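Local coordinates for dendroaspis polylepis MT9 (Dendroaspis polylepis, PDB 6R5M), which acts as a mamba-venom toxin that antagonizes the muscarinic type 2 acetylcholine receptor, reversing the relaxation of arteries brought on by agonists of that receptor, at residues Pro39-Val42 and Arg43-Val47. Sequence-based numbering, arbitrary orientation.
Sequences PSAV and RPRQV. With PGO (S-1,2-propanediol), chain G.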
ATOM      1  N   PRO A  39      -2.602   5.184   5.804  1.00 39.83           N
ATOM      2  CA  PRO A  39      -3.458   6.369   5.705  1.00 40.63           C
ATOM      3  C   PRO A  39      -4.911   6.098   6.100  1.00 47.80           C
ATOM      4  O   PRO A  39      -5.387   4.969   6.014  1.00 46.54           O
ATOM      5  CB  PRO A  39      -3.338   6.780   4.231  1.00 42.14           C
ATOM      6  CG  PRO A  39      -2.590   5.669   3.535  1.00 46.22           C
ATOM      7  CD  PRO A  39      -2.443   4.537   4.491  1.00 41.49           C
ATOM      8  N   SER A  40      -5.610   7.138   6.542  1.00 48.43           N
ATOM      9  CA  SER A  40      -7.032   7.056   6.889  1.00 49.61           C
ATOM     10  C   SER A  40      -7.882   7.203   5.608  1.00 55.76           C
ATOM     11  O   SER A  40      -7.515   7.980   4.726  1.00 55.62           O
ATOM     12  CB  SER A  40      -7.400   8.160   7.880  1.00 53.68           C
ATOM     13  OG  SER A  40      -6.981   9.437   7.422  1.00 63.66           O
ATOM     14  N   ALA A  41      -9.040   6.505   5.519  1.00 53.84           N
ATOM     15  CA  ALA A  41      -9.968   6.631   4.377  1.00 54.38           C
ATOM     16  C   ALA A  41     -11.390   6.149   4.668  1.00 59.49           C
ATOM     17  O   ALA A  41     -11.589   5.125   5.329  1.00 60.07           O
ATOM     18  CB  ALA A  41      -9.420   5.947   3.132  1.00 55.17           C
ATOM     19  N   VAL A  42     -12.374   6.891   4.150  1.00 56.10           N
ATOM     20  CA  VAL A  42     -13.805   6.594   4.301  1.00 56.40           C
ATOM     21  C   VAL A  42     -14.321   6.010   2.972  1.00 60.82           C
ATOM     22  O   VAL A  42     -13.730   6.277   1.923  1.00 60.35           O
ATOM     23  CB  VAL A  42     -14.615   7.857   4.731  1.00 60.49           C
ATOM     24  CG1 VAL A  42     -15.974   7.475   5.314  1.00 60.44           C
ATOM     25  CG2 VAL A  42     -13.837   8.705   5.733  1.00 60.45           C
ATOM     26  N   ARG A  43     -15.420   5.222   3.025  1.00 57.93           N
ATOM     27  CA  ARG A  43     -16.110   4.603   1.879  1.00 57.71           C
ATOM     28  C   ARG A  43     -16.288   5.609   0.715  1.00 59.63           C
ATOM     29  O   ARG A  43     -16.529   6.786   0.982  1.00 59.89           O
ATOM     30  CB  ARG A  43     -17.489   4.057   2.308  1.00 59.10           C
ATOM     31  CG  ARG A  43     -17.437   2.787   3.158  1.00 71.95           C
ATOM     32  CD  ARG A  43     -18.834   2.371   3.584  1.00 84.52           C
ATOM     33  NE  ARG A  43     -18.818   1.312   4.596  1.00 94.91           N
ATOM     34  CZ  ARG A  43     -19.909   0.742   5.107  1.00110.38           C
ATOM     35  NH1 ARG A  43     -21.117   1.121   4.702  1.00 97.16           N
ATOM     36  NH2 ARG A  43     -19.800  -0.210   6.023  1.00 97.23           N
ATOM     37  N   PRO A  44     -16.127   5.213  -0.566  1.00 54.79           N
ATOM     38  CA  PRO A  44     -15.850   3.860  -1.086  1.00 53.87           C
ATOM     39  C   PRO A  44     -14.391   3.412  -0.966  1.00 53.99           C
ATOM     40  O   PRO A  44     -14.073   2.264  -1.289  1.00 54.03           O
ATOM     41  CB  PRO A  44     -16.314   3.966  -2.540  1.00 55.92           C
ATOM     42  CG  PRO A  44     -16.016   5.388  -2.914  1.00 60.54           C
ATOM     43  CD  PRO A  44     -16.279   6.190  -1.665  1.00 56.38           C
ATOM     44  N   ARG A  45     -13.513   4.314  -0.496  1.00 47.04           N
ATOM     45  CA  ARG A  45     -12.083   4.074  -0.328  1.00 45.08           C
ATOM     46  C   ARG A  45     -11.817   3.080   0.808  1.00 45.15           C
ATOM     47  O   ARG A  45     -12.243   3.301   1.947  1.00 45.99           O
ATOM     48  CB  ARG A  45     -11.375   5.401  -0.067  1.00 44.25           C
ATOM     49  CG  ARG A  45     -10.026   5.517  -0.720  1.00 49.37           C
ATOM     50  CD  ARG A  45      -9.801   6.917  -1.246  1.00 46.62           C
ATOM     51  NE  ARG A  45      -9.986   7.948  -0.224  1.00 47.18           N
ATOM     52  CZ  ARG A  45      -9.049   8.804   0.169  1.00 62.56           C
ATOM     53  NH1 ARG A  45      -7.834   8.764  -0.366  1.00 50.62           N
ATOM     54  NH2 ARG A  45      -9.319   9.709   1.099  1.00 50.69           N
ATOM     55  N   GLN A  46     -11.128   1.980   0.483  1.00 36.99           N
ATOM     56  CA  GLN A  46     -10.835   0.907   1.438  1.00 34.67           C
ATOM     57  C   GLN A  46      -9.336   0.750   1.586  1.00 35.60           C
ATOM     58  O   GLN A  46      -8.644   0.613   0.575  1.00 34.80           O
ATOM     59  CB  GLN A  46     -11.458  -0.436   0.982  1.00 35.49           C
ATOM     60  CG  GLN A  46     -12.918  -0.386   0.559  1.00 50.82           C
ATOM     61  CD  GLN A  46     -13.868  -0.630   1.699  1.00 74.20           C
ATOM     62  OE1 GLN A  46     -14.160  -1.771   2.060  1.00 73.05           O
ATOM     63  NE2 GLN A  46     -14.413   0.431   2.270  1.00 68.85           N
ATOM     64  N   VAL A  47      -8.835   0.774   2.838  1.00 30.45           N
ATOM     65  CA  VAL A  47      -7.404   0.619   3.149  1.00 29.98           C
ATOM     66  C   VAL A  47      -7.160  -0.714   3.851  1.00 31.50           C
ATOM     67  O   VAL A  47      -7.916  -1.108   4.741  1.00 30.37           O
ATOM     68  CB  VAL A  47      -6.771   1.776   3.994  1.00 34.44           C
ATOM     69  CG1 VAL A  47      -5.270   1.929   3.719  1.00 33.96           C
ATOM     70  CG2 VAL A  47      -7.479   3.099   3.775  1.00 34.69           C
TER
HETATM   71  C1  PGO G 104      -2.950  11.385   7.380  1.00 64.47           C
HETATM   72  C2  PGO G 104      -2.888   9.994   6.782  1.00 62.81           C
HETATM   73  C3  PGO G 104      -1.633   9.790   5.982  1.00 61.55           C
HETATM   74  O1  PGO G 104      -4.167  11.594   8.093  1.00 64.79           O
HETATM   75  O2  PGO G 104      -4.025   9.784   5.952  1.00 62.73           O
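A41 and V47 make the central apolar contact of this surface loop: the methyl CB of A41 points at the returning chain and lies 3.5 Å from CG2 of V47. A small residue suits a place where the methyl is close to both V47 and R45. The same methyl meets R45, at 3.8 Å from its CB, and sits over one face of the guanidinium, displaced toward the rim. R45 can lie back over A41 in this way because its chain bends at chi2 (142°) and chi3 (54°). V47, branched at CB, spreads two methyls along the loop. CG2, placed anti to the carbonyl carbon, faces A41 and comes within 3.6 Å of O of P39, while CG1 reaches CD of the P39 ring at 3.9 Å. V47 and R45 also touch M25, and P39 touches Y23, so this side of the loop packs against strand 22-27.

The polar part is mostly backbone. N of R45 gives a weak, bent hydrogen bond to O of V42 (3.1 Å, 127°), closing the turn V42-R43-P44-R45. The peptide bond before P44 is cis, a form that proline adopts far more readily than other residues. Beyond the turn, N of S40 donates to O2 of a propanediol, probably from the crystallisation liquor, at 3.1 Å; OG of S40 adds a weak bond to the same oxygen.

Together these features describe a type VI beta turn, with cis-proline third of its four residues, at the tip of the third finger of a three-finger toxin, probably of the short-chain subfamily, the loop returning into edge strand 45-50.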